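Local coordinates for Orf11 (PDB 6O43), which is a potential phage lysin, and so probably helps to break down the cell wall of the staphylococcal host, at residues 34-39 and 63-68; 38-43 and 77-82; 47-52 and 88-93. One frame throughout, in Å; residues are numbered along the deposited sequence.

Contact 1: 34-39 and 63-68; sequences GRFNVW and LFAVYE. With I3C (5-amino-2,4,6-triiodobenzene-1,3-dicarboxylic acid), chain B.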
loop_
_atom_site.group_PDB
_atom_site.type_symbol
_atom_site.label_atom_id
_atom_site.label_comp_id
_atom_site.label_asym_id
_atom_site.label_seq_id
_atom_site.Cartn_x
_atom_site.Cartn_y
_atom_site.Cartn_z
ATOM N N GLY A 34 -14.055 3.771 3.457
ATOM C CA GLY A 34 -13.295 4.873 2.891
ATOM C C GLY A 34 -14.130 5.759 1.990
ATOM O O GLY A 34 -15.291 6.071 2.277
ATOM N N ARG A 35 -13.527 6.171 0.874
ATOM C CA ARG A 35 -14.188 7.078 -0.052
ATOM C C ARG A 35 -15.185 6.377 -0.963
ATOM O O ARG A 35 -15.992 7.059 -1.606
ATOM C CB ARG A 35 -13.139 7.828 -0.869
ATOM C CG ARG A 35 -12.396 8.834 -0.008
ATOM C CD ARG A 35 -11.071 9.279 -0.590
ATOM N NE ARG A 35 -10.383 10.129 0.378
ATOM C CZ ARG A 35 -9.684 9.666 1.407
ATOM N NH1 ARG A 35 -9.560 8.360 1.595
ATOM N NH2 ARG A 35 -9.104 10.510 2.251
ATOM N N PHE A 36 -15.163 5.045 -1.035
ATOM C CA PHE A 36 -16.285 4.354 -1.657
ATOM C C PHE A 36 -17.577 4.685 -0.926
ATOM O O PHE A 36 -18.650 4.713 -1.539
ATOM C CB PHE A 36 -16.046 2.840 -1.683
ATOM C CG PHE A 36 -14.747 2.435 -2.332
ATOM C CD1 PHE A 36 -14.540 2.639 -3.685
ATOM C CD2 PHE A 36 -13.745 1.829 -1.592
ATOM C CE1 PHE A 36 -13.354 2.259 -4.289
ATOM C CE2 PHE A 36 -12.555 1.443 -2.191
ATOM C CZ PHE A 36 -12.362 1.660 -3.547
ATOM N N ASN A 37 -17.483 4.982 0.372
ATOM C CA ASN A 37 -18.634 5.385 1.176
ATOM C C ASN A 37 -18.809 6.904 1.200
ATOM O O ASN A 37 -19.869 7.418 0.833
ATOM C CB ASN A 37 -18.493 4.845 2.606
ATOM C CG ASN A 37 -19.637 5.279 3.509
ATOM O OD1 ASN A 37 -20.798 5.302 3.094
ATOM N ND2 ASN A 37 -19.314 5.630 4.750
ATOM N N VAL A 38 -17.771 7.633 1.625
ATOM C CA VAL A 38 -17.927 9.068 1.851
ATOM C C VAL A 38 -18.121 9.810 0.533
ATOM O O VAL A 38 -18.947 10.727 0.440
ATOM C CB VAL A 38 -16.729 9.625 2.640
ATOM C CG1 VAL A 38 -16.802 11.141 2.695
ATOM C CG2 VAL A 38 -16.700 9.044 4.046
ATOM N N TRP A 39 -17.371 9.434 -0.504
ATOM C CA TRP A 39 -17.440 10.149 -1.775
ATOM C C TRP A 39 -18.507 9.598 -2.715
ATOM O O TRP A 39 -19.207 10.373 -3.374
ATOM C CB TRP A 39 -16.082 10.114 -2.481
ATOM C CG TRP A 39 -15.074 11.089 -1.948
ATOM C CD1 TRP A 39 -15.223 11.938 -0.889
ATOM C CD2 TRP A 39 -13.754 11.313 -2.462
ATOM N NE1 TRP A 39 -14.070 12.674 -0.708
ATOM C CE2 TRP A 39 -13.156 12.311 -1.663
ATOM C CE3 TRP A 39 -13.020 10.768 -3.522
ATOM C CZ2 TRP A 39 -11.854 12.772 -1.890
ATOM C CZ3 TRP A 39 -11.726 11.227 -3.746
ATOM C CH2 TRP A 39 -11.160 12.219 -2.935
ATOM N N LEU A 63 -5.396 -4.002 -4.826
ATOM C CA LEU A 63 -4.532 -3.169 -3.990
ATOM C C LEU A 63 -5.215 -1.852 -3.644
ATOM O O LEU A 63 -5.247 -1.439 -2.480
ATOM C CB LEU A 63 -3.198 -2.908 -4.691
ATOM C CG LEU A 63 -2.291 -1.893 -3.983
ATOM C CD1 LEU A 63 -1.857 -2.421 -2.620
ATOM C CD2 LEU A 63 -1.086 -1.542 -4.849
ATOM N N PHE A 64 -5.775 -1.183 -4.653
ATOM C CA PHE A 64 -6.465 0.084 -4.434
ATOM C C PHE A 64 -7.550 -0.064 -3.373
ATOM O O PHE A 64 -7.597 0.699 -2.399
ATOM C CB PHE A 64 -7.050 0.567 -5.764
ATOM C CG PHE A 64 -7.488 2.005 -5.764
ATOM C CD1 PHE A 64 -6.571 3.015 -6.023
ATOM C CD2 PHE A 64 -8.817 2.342 -5.543
ATOM C CE1 PHE A 64 -6.959 4.338 -6.034
ATOM C CE2 PHE A 64 -9.219 3.669 -5.555
ATOM C CZ PHE A 64 -8.283 4.671 -5.802
ATOM N N ALA A 65 -8.419 -1.065 -3.535
ATOM C CA ALA A 65 -9.524 -1.260 -2.602
ATOM C C ALA A 65 -9.021 -1.617 -1.208
ATOM O O ALA A 65 -9.512 -1.088 -0.203
ATOM C CB ALA A 65 -10.464 -2.349 -3.122
ATOM N N VAL A 66 -8.052 -2.533 -1.124
ATOM C CA VAL A 66 -7.558 -2.971 0.179
ATOM C C VAL A 66 -6.905 -1.815 0.930
ATOM O O VAL A 66 -7.056 -1.688 2.152
ATOM C CB VAL A 66 -6.590 -4.157 0.013
ATOM C CG1 VAL A 66 -5.628 -4.221 1.187
ATOM C CG2 VAL A 66 -7.369 -5.456 -0.109
ATOM N N TYR A 67 -6.170 -0.957 0.221
ATOM C CA TYR A 67 -5.550 0.186 0.887
ATOM C C TYR A 67 -6.585 1.233 1.275
ATOM O O TYR A 67 -6.499 1.826 2.357
ATOM C CB TYR A 67 -4.465 0.796 -0.000
ATOM C CG TYR A 67 -3.080 0.303 0.339
ATOM C CD1 TYR A 67 -2.897 -0.913 0.986
ATOM C CD2 TYR A 67 -1.955 1.063 0.040
ATOM C CE1 TYR A 67 -1.633 -1.367 1.309
ATOM C CE2 TYR A 67 -0.685 0.618 0.363
ATOM C CZ TYR A 67 -0.529 -0.599 0.999
ATOM O OH TYR A 67 0.733 -1.051 1.323
ATOM N N GLU A 68 -7.572 1.479 0.410
ATOM C CA GLU A 68 -8.628 2.421 0.762
ATOM C C GLU A 68 -9.399 1.941 1.984
ATOM O O GLU A 68 -9.732 2.736 2.870
ATOM C CB GLU A 68 -9.569 2.633 -0.426
ATOM C CG GLU A 68 -10.689 3.632 -0.164
ATOM C CD GLU A 68 -10.174 5.032 0.139
ATOM O OE1 GLU A 68 -9.005 5.325 -0.185
ATOM O OE2 GLU A 68 -10.938 5.840 0.710
HETATM I I3 I3C B . -12.922 15.629 -4.439
HETATM I I2 I3C B . -18.418 13.305 -3.625
HETATM I I1 I3C B . -17.225 18.951 -1.748
HETATM O O8 I3C B . -14.373 19.158 -3.783
HETATM O O9 I3C B . -13.522 18.218 -2.009
HETATM C C10 I3C B . -18.937 16.190 -2.306
HETATM N N13 I3C B . -15.328 13.574 -4.496
HETATM C C1 I3C B . -15.313 17.032 -3.120
HETATM C C6 I3C B . -14.895 15.855 -3.723
HETATM C C5 I3C B . -15.775 14.800 -3.865
HETATM C C4 I3C B . -17.074 14.915 -3.407
HETATM C C3 I3C B . -17.497 16.086 -2.805
HETATM C C2 I3C B . -16.616 17.148 -2.660
HETATM C C7 I3C B . -14.345 18.203 -2.961
HETATM O O11 I3C B . -19.215 15.868 -1.120
HETATM O O12 I3C B . -19.845 16.588 -3.081
#

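Contact 2: 38-43 and 77-82; sequences VWLGGN and LGWLNH. With I3C (5-amino-2,4,6-triiodobenzene-1,3-dicarboxylic acid), chain B.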
loop_
_atom_site.group_PDB
_atom_site.type_symbol
_atom_site.label_atom_id
_atom_site.label_comp_id
_atom_site.label_asym_id
_atom_site.label_seq_id
_atom_site.Cartn_x
_atom_site.Cartn_y
_atom_site.Cartn_z
ATOM N N VAL A 38 -17.771 7.633 1.625
ATOM C CA VAL A 38 -17.927 9.068 1.851
ATOM C C VAL A 38 -18.121 9.810 0.533
ATOM O O VAL A 38 -18.947 10.727 0.440
ATOM C CB VAL A 38 -16.729 9.625 2.640
ATOM C CG1 VAL A 38 -16.802 11.141 2.695
ATOM C CG2 VAL A 38 -16.700 9.044 4.046
ATOM N N TRP A 39 -17.371 9.434 -0.504
ATOM C CA TRP A 39 -17.440 10.149 -1.775
ATOM C C TRP A 39 -18.507 9.598 -2.715
ATOM O O TRP A 39 -19.207 10.373 -3.374
ATOM C CB TRP A 39 -16.082 10.114 -2.481
ATOM C CG TRP A 39 -15.074 11.089 -1.948
ATOM C CD1 TRP A 39 -15.223 11.938 -0.889
ATOM C CD2 TRP A 39 -13.754 11.313 -2.462
ATOM N NE1 TRP A 39 -14.070 12.674 -0.708
ATOM C CE2 TRP A 39 -13.156 12.311 -1.663
ATOM C CE3 TRP A 39 -13.020 10.768 -3.522
ATOM C CZ2 TRP A 39 -11.854 12.772 -1.890
ATOM C CZ3 TRP A 39 -11.726 11.227 -3.746
ATOM C CH2 TRP A 39 -11.160 12.219 -2.935
ATOM N N LEU A 40 -18.650 8.277 -2.803
ATOM C CA LEU A 40 -19.554 7.665 -3.768
ATOM C C LEU A 40 -20.838 7.126 -3.145
ATOM O O LEU A 40 -21.671 6.570 -3.868
ATOM C CB LEU A 40 -18.833 6.535 -4.514
ATOM C CG LEU A 40 -17.382 6.776 -4.940
ATOM C CD1 LEU A 40 -16.854 5.579 -5.719
ATOM C CD2 LEU A 40 -17.237 8.058 -5.757
ATOM N N GLY A 41 -21.016 7.259 -1.834
ATOM C CA GLY A 41 -22.220 6.780 -1.179
ATOM C C GLY A 41 -22.491 5.303 -1.392
ATOM O O GLY A 41 -23.636 4.850 -1.284
ATOM N N GLY A 42 -21.442 4.543 -1.699
ATOM C CA GLY A 42 -21.568 3.114 -1.904
ATOM C C GLY A 42 -22.147 2.698 -3.236
ATOM O O GLY A 42 -22.460 1.517 -3.412
ATOM N N ASN A 43 -22.283 3.624 -4.184
ATOM C CA ASN A 43 -22.915 3.331 -5.467
ATOM C C ASN A 43 -22.036 2.392 -6.288
ATOM O O ASN A 43 -20.893 2.727 -6.612
ATOM C CB ASN A 43 -23.175 4.633 -6.218
ATOM C CG ASN A 43 -23.797 4.410 -7.579
ATOM O OD1 ASN A 43 -23.093 4.200 -8.565
ATOM N ND2 ASN A 43 -25.127 4.467 -7.642
ATOM N N LEU A 77 -7.607 14.704 2.200
ATOM C CA LEU A 77 -6.775 13.797 1.422
ATOM C C LEU A 77 -7.617 12.996 0.435
ATOM O O LEU A 77 -8.770 12.651 0.708
ATOM C CB LEU A 77 -6.002 12.839 2.333
ATOM C CG LEU A 77 -5.138 13.466 3.429
ATOM C CD1 LEU A 77 -4.579 12.385 4.343
ATOM C CD2 LEU A 77 -4.016 14.298 2.825
ATOM N N GLY A 78 -7.023 12.702 -0.717
ATOM C CA GLY A 78 -7.683 11.911 -1.733
ATOM C C GLY A 78 -7.581 10.425 -1.451
ATOM O O GLY A 78 -7.315 9.990 -0.328
ATOM N N TRP A 79 -7.791 9.636 -2.505
ATOM C CA TRP A 79 -7.792 8.184 -2.370
ATOM C C TRP A 79 -6.512 7.688 -1.708
ATOM O O TRP A 79 -5.416 8.193 -1.972
ATOM C CB TRP A 79 -7.962 7.526 -3.745
ATOM C CG TRP A 79 -9.327 7.712 -4.364
ATOM C CD1 TRP A 79 -9.678 8.637 -5.306
ATOM C CD2 TRP A 79 -10.511 6.944 -4.096
ATOM N NE1 TRP A 79 -11.006 8.498 -5.633
ATOM C CE2 TRP A 79 -11.540 7.469 -4.904
ATOM C CE3 TRP A 79 -10.801 5.869 -3.249
ATOM C CZ2 TRP A 79 -12.835 6.955 -4.892
ATOM C CZ3 TRP A 79 -12.086 5.361 -3.237
ATOM C CH2 TRP A 79 -13.090 5.906 -4.055
ATOM N N LEU A 80 -6.660 6.687 -0.841
ATOM C CA LEU A 80 -5.563 6.025 -0.139
ATOM C C LEU A 80 -4.869 6.934 0.866
ATOM O O LEU A 80 -3.836 6.549 1.428
ATOM C CB LEU A 80 -4.523 5.463 -1.119
ATOM C CG LEU A 80 -5.060 4.833 -2.415
ATOM C CD1 LEU A 80 -3.923 4.212 -3.212
ATOM C CD2 LEU A 80 -6.156 3.808 -2.137
ATOM N N ASN A 81 -5.416 8.122 1.131
ATOM C CA ASN A 81 -4.774 9.110 1.997
ATOM C C ASN A 81 -3.394 9.495 1.473
ATOM O O ASN A 81 -2.482 9.802 2.245
ATOM C CB ASN A 81 -4.683 8.613 3.443
ATOM C CG ASN A 81 -6.022 8.647 4.155
ATOM O OD1 ASN A 81 -6.907 9.417 3.791
ATOM N ND2 ASN A 81 -6.174 7.813 5.177
ATOM N N HIS A 82 -3.246 9.499 0.148
ATOM C CA HIS A 82 -1.936 9.688 -0.464
ATOM C C HIS A 82 -1.468 11.136 -0.371
ATOM O O HIS A 82 -0.327 11.402 0.027
ATOM C CB HIS A 82 -1.977 9.231 -1.924
ATOM C CG HIS A 82 -0.634 8.900 -2.487
ATOM N ND1 HIS A 82 -0.142 7.613 -2.526
ATOM C CD2 HIS A 82 0.328 9.688 -3.024
ATOM C CE1 HIS A 82 1.062 7.621 -3.070
ATOM N NE2 HIS A 82 1.371 8.868 -3.381
HETATM I I3 I3C B . -12.922 15.629 -4.439
HETATM I I2 I3C B . -18.418 13.305 -3.625
HETATM I I1 I3C B . -17.225 18.951 -1.748
HETATM O O8 I3C B . -14.373 19.158 -3.783
HETATM O O9 I3C B . -13.522 18.218 -2.009
HETATM C C10 I3C B . -18.937 16.190 -2.306
HETATM N N13 I3C B . -15.328 13.574 -4.496
HETATM C C1 I3C B . -15.313 17.032 -3.120
HETATM C C6 I3C B . -14.895 15.855 -3.723
HETATM C C5 I3C B . -15.775 14.800 -3.865
HETATM C C4 I3C B . -17.074 14.915 -3.407
HETATM C C3 I3C B . -17.497 16.086 -2.805
HETATM C C2 I3C B . -16.616 17.148 -2.660
HETATM C C7 I3C B . -14.345 18.203 -2.961
HETATM O O11 I3C B . -19.215 15.868 -1.120
HETATM O O12 I3C B . -19.845 16.588 -3.081
#

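Contact 3: 47-52 and 88-93; sequences IRQVLK and DYLTDA. With I3C (5-amino-2,4,6-triiodobenzene-1,3-dicarboxylic acid), chain B.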
loop_
_atom_site.group_PDB
_atom_site.type_symbol
_atom_site.label_atom_id
_atom_site.label_comp_id
_atom_site.label_asym_id
_atom_site.label_seq_id
_atom_site.Cartn_x
_atom_site.Cartn_y
_atom_site.Cartn_z
ATOM N N ILE A 47 -18.264 2.842 -8.041
ATOM C CA ILE A 47 -17.156 2.033 -7.536
ATOM C C ILE A 47 -16.484 1.286 -8.682
ATOM O O ILE A 47 -15.255 1.281 -8.809
ATOM C CB ILE A 47 -17.651 1.071 -6.442
ATOM C CG1 ILE A 47 -18.154 1.852 -5.226
ATOM C CG2 ILE A 47 -16.551 0.105 -6.044
ATOM C CD1 ILE A 47 -18.772 0.975 -4.148
ATOM N N ARG A 48 -17.287 0.652 -9.543
ATOM C CA ARG A 48 -16.737 -0.017 -10.718
ATOM C C ARG A 48 -15.989 0.952 -11.615
ATOM O O ARG A 48 -14.925 0.623 -12.147
ATOM C CB ARG A 48 -17.849 -0.689 -11.518
ATOM C CG ARG A 48 -18.383 -1.930 -10.886
ATOM C CD ARG A 48 -19.606 -2.442 -11.632
ATOM N NE ARG A 48 -20.292 -3.438 -10.824
ATOM C CZ ARG A 48 -19.867 -4.685 -10.675
ATOM N NH1 ARG A 48 -18.764 -5.089 -11.294
ATOM N NH2 ARG A 48 -20.543 -5.524 -9.905
ATOM N N GLN A 49 -16.560 2.136 -11.835
ATOM C CA GLN A 49 -15.891 3.155 -12.632
ATOM C C GLN A 49 -14.498 3.445 -12.084
ATOM O O GLN A 49 -13.520 3.521 -12.836
ATOM C CB GLN A 49 -16.747 4.420 -12.655
ATOM C CG GLN A 49 -16.270 5.493 -13.606
ATOM C CD GLN A 49 -16.956 6.820 -13.357
ATOM O OE1 GLN A 49 -17.434 7.084 -12.251
ATOM N NE2 GLN A 49 -17.014 7.660 -14.382
ATOM N N VAL A 50 -14.390 3.587 -10.762
ATOM C CA VAL A 50 -13.105 3.889 -10.137
ATOM C C VAL A 50 -12.140 2.722 -10.304
ATOM O O VAL A 50 -11.003 2.896 -10.759
ATOM C CB VAL A 50 -13.308 4.243 -8.654
ATOM C CG1 VAL A 50 -11.979 4.226 -7.920
ATOM C CG2 VAL A 50 -13.988 5.599 -8.528
ATOM N N LEU A 51 -12.578 1.516 -9.946
ATOM C CA LEU A 51 -11.691 0.358 -10.013
ATOM C C LEU A 51 -11.228 0.094 -11.441
ATOM O O LEU A 51 -10.047 -0.174 -11.680
ATOM C CB LEU A 51 -12.392 -0.867 -9.429
ATOM C CG LEU A 51 -12.722 -0.713 -7.944
ATOM C CD1 LEU A 51 -13.394 -1.964 -7.397
ATOM C CD2 LEU A 51 -11.454 -0.382 -7.163
ATOM N N LYS A 52 -12.149 0.152 -12.406
ATOM C CA LYS A 52 -11.755 -0.003 -13.804
ATOM C C LYS A 52 -10.717 1.041 -14.203
ATOM O O LYS A 52 -9.773 0.739 -14.942
ATOM C CB LYS A 52 -12.983 0.094 -14.710
ATOM C CG LYS A 52 -13.940 -1.084 -14.626
ATOM C CD LYS A 52 -15.077 -0.917 -15.626
ATOM C CE LYS A 52 -14.539 -0.552 -17.004
ATOM N NZ LYS A 52 -15.610 -0.522 -18.044
ATOM N N ASP A 88 -12.311 16.094 -8.128
ATOM C CA ASP A 88 -13.435 15.170 -8.203
ATOM C C ASP A 88 -12.912 13.752 -8.026
ATOM O O ASP A 88 -11.717 13.487 -8.180
ATOM C CB ASP A 88 -14.208 15.321 -9.522
ATOM C CG ASP A 88 -13.407 14.866 -10.727
ATOM O OD1 ASP A 88 -13.438 13.656 -11.037
ATOM O OD2 ASP A 88 -12.743 15.717 -11.361
ATOM N N TYR A 89 -13.825 12.835 -7.694
ATOM C CA TYR A 89 -13.395 11.502 -7.281
ATOM C C TYR A 89 -12.712 10.742 -8.413
ATOM O O TYR A 89 -11.769 9.983 -8.158
ATOM C CB TYR A 89 -14.581 10.702 -6.733
ATOM C CG TYR A 89 -15.565 10.208 -7.773
ATOM C CD1 TYR A 89 -15.330 9.035 -8.484
ATOM C CD2 TYR A 89 -16.740 10.899 -8.025
ATOM C CE1 TYR A 89 -16.229 8.577 -9.431
ATOM C CE2 TYR A 89 -17.644 10.448 -8.968
ATOM C CZ TYR A 89 -17.384 9.285 -9.667
ATOM O OH TYR A 89 -18.285 8.833 -10.607
ATOM N N LEU A 90 -13.164 10.920 -9.656
ATOM C CA LEU A 90 -12.553 10.187 -10.760
ATOM C C LEU A 90 -11.192 10.770 -11.120
ATOM O O LEU A 90 -10.220 10.028 -11.295
ATOM C CB LEU A 90 -13.473 10.184 -11.982
ATOM C CG LEU A 90 -13.021 9.252 -13.107
ATOM C CD1 LEU A 90 -12.849 7.835 -12.577
ATOM C CD2 LEU A 90 -14.006 9.275 -14.269
ATOM N N THR A 91 -11.109 12.096 -11.244
ATOM C CA THR A 91 -9.815 12.741 -11.442
ATOM C C THR A 91 -8.831 12.355 -10.345
ATOM O O THR A 91 -7.633 12.176 -10.603
ATOM C CB THR A 91 -9.989 14.260 -11.489
ATOM O OG1 THR A 91 -10.812 14.621 -12.607
ATOM C CG2 THR A 91 -8.632 14.949 -11.606
ATOM N N ASP A 92 -9.318 12.215 -9.110
ATOM C CA ASP A 92 -8.424 11.895 -8.003
ATOM C C ASP A 92 -7.928 10.456 -8.089
ATOM O O ASP A 92 -6.747 10.185 -7.838
ATOM C CB ASP A 92 -9.127 12.142 -6.668
ATOM C CG ASP A 92 -8.161 12.161 -5.499
ATOM O OD1 ASP A 92 -7.485 13.193 -5.306
ATOM O OD2 ASP A 92 -8.062 11.148 -4.778
ATOM N N ALA A 93 -8.814 9.519 -8.437
ATOM C CA ALA A 93 -8.396 8.126 -8.561
ATOM C C ALA A 93 -7.330 7.965 -9.635
ATOM O O ALA A 93 -6.329 7.269 -9.426
ATOM C CB ALA A 93 -9.598 7.229 -8.859
HETATM I I3 I3C B . -12.922 15.629 -4.439
HETATM I I2 I3C B . -18.418 13.305 -3.625
HETATM I I1 I3C B . -17.225 18.951 -1.748
HETATM O O8 I3C B . -14.373 19.158 -3.783
HETATM O O9 I3C B . -13.522 18.218 -2.009
HETATM C C10 I3C B . -18.937 16.190 -2.306
HETATM N N13 I3C B . -15.328 13.574 -4.496
HETATM C C1 I3C B . -15.313 17.032 -3.120
HETATM C C6 I3C B . -14.895 15.855 -3.723
HETATM C C5 I3C B . -15.775 14.800 -3.865
HETATM C C4 I3C B . -17.074 14.915 -3.407
HETATM C C3 I3C B . -17.497 16.086 -2.805
HETATM C C2 I3C B . -16.616 17.148 -2.660
HETATM C C7 I3C B . -14.345 18.203 -2.961
HETATM O O11 I3C B . -19.215 15.868 -1.120
HETATM O O12 I3C B . -19.845 16.588 -3.081
#

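Contact 1: 34-39 and 63-68
Helix 34-38 lies across helix 61-71 at an all-helical packing site held by R35, F36 and E68; their short axes are inclined at 76°. E68 is the polar link. Its CG stands anti to the backbone N (chi1 -179°), and the chain then bends at the next torsion, bringing the carboxylate to R35. OE2 receives two N-H groups of one residue: R35 N at 2.6 Å, on its anti side and 18° out of the carboxylate plane, and R35 NH1 at 3.0 Å through the syn lone pair, a salt bridge. The other oxygen, OE1, accepts from L80 N, so this buried acid is satisfied at both oxygens. R35 suits its place because its guanidinium can serve several acceptors: NH1 is shared between E68 OE2 and G72 O, while NH2 donates to L77 O and N81 OD1. In the fold, the acid thus ties two helices to the loop that follows helix 61-71. G34 sits at positive phi with its CA 3.4 Å from E68 OE2, a spot with little room for a side chain. Beside the polar group, F36 supplies the apolar half: its CE2 lies 3.5 Å from E68 CG, and its CZ is 4.1 Å from F64 CD2, at the edge of the F64 ring. A65, small and buried, lets the F36 ring edge come close to its CA.

Contact 2: 38-43 and 77-82
W39 CG is anti to its own carbonyl carbon (chi1 -79°), and W79 CG takes the same kind of position (chi1 -69°); from these two starts the indoles meet as an edge-to-face, T-shaped pair. The six-membered ring of W39 points its edge at the face of the W79 five-membered ring, with centroids 4.9 Å apart and planes at 84°. The touching corner is W39 CZ3, 3.4 Å from W79 NE1. That nitrogen is not left to the ring alone: it donates a hydrogen bond to Y89 O, which helps fix the rotation of the W79 indole. Further round the W39 rim, CH2 lies 3.7 Å from G78 CA. L40 closes the apolar patch on another side, its CD1 resting 4.1 Å from W79 CH2, at the edge of that ring. Beyond L40, a type I' beta turn from L40 to N43 has G41 and G42 at positive phi, as glycine readily adopts, and N43 then caps the next helix through OD1. W39 also meets the triiodinated phasing compound I3C: I3C N13 sits over one face of the indole, 3.4 Å above the plane, while I3C I2 comes 3.0 Å from W39 O, consistent with a halogen bond. The W39 indole, met at its edge by W79, forms one wall of the I3C site, which R86, G87, D88 and Y89 complete; no natural substrate site follows from it.

Contact 3: 47-52 and 88-93
Q49 reaches Y89 and L90 from helix 44-57 toward the first turn of helix 89-104. Its CG is anti to the backbone N (chi1 -172°) and the chain stays extended beyond it, so that the amide reaches Y89. OE1 accepts a short hydrogen bond from Y89 OH at 2.5 Å; the hydroxyl lies in the plane of the carbonyl, with a C=O...donor angle of 149°, and OE1 in turn lies in the plane of the tyrosine ring, at its edge. Amide and phenol thus suit each other: one offers a neutral acceptor, the other a donor at the end of a long rigid ring. The amide nitrogen NE2 packs beside L90 CD2 at 3.4 Å. One residue on, V50 presents its two methyls to different partners. CG2 meets the Y89 ring at its edge, 3.7 Å from CD1, and CG1 touches A93 CB, the whole side chain of that small residue, at 3.9 Å. The short axes are 9.8 Å apart at their closest.

The helix bearing Y89 starts at D88, its N-cap. D88 OD1 accepts from T91 N at 2.8 Å, from above the carboxylate plane, and D88 OD2 takes the hydroxyl OG1 of T91 at 2.5 Å on its syn side, a pairing that suits an acid and a threonine three residues apart. At this same helix start, Y89 N closely approaches I3C N13, at 3.6 Å. The two helices run nearly parallel, crossing at -24°. Helix 61-71 packs against helix 44-57, where F64 touches V50 and L51, while helix 23-30 covers another part of helix 44-57, with I23 touching R48, L51 and K52, V27 touching R48, and D24 salt-bridged to R48.

How the contacts relate
All three contacts lie on the same side of the chain's centre, in the part of the fold around the I3C site, where helices and loops meet. Contacts 1 and 2 are about 5 Å apart between centres, contacts 2 and 3 about 9 Å, and contacts 1 and 3 about 10 Å. In sequence the first segments come as 34-39, 38-43 and 47-52, and the second as 63-68, 77-82 and 88-93, so contact 3 interleaves with each of the others. Contacts 1 and 2 share V38 and W39. W79 N of contact 2 bonds to D92 of contact 3, and F36 of contact 1 touches I47. Four helices and loops 38-43 and 77-82 thus pack together through shared residues.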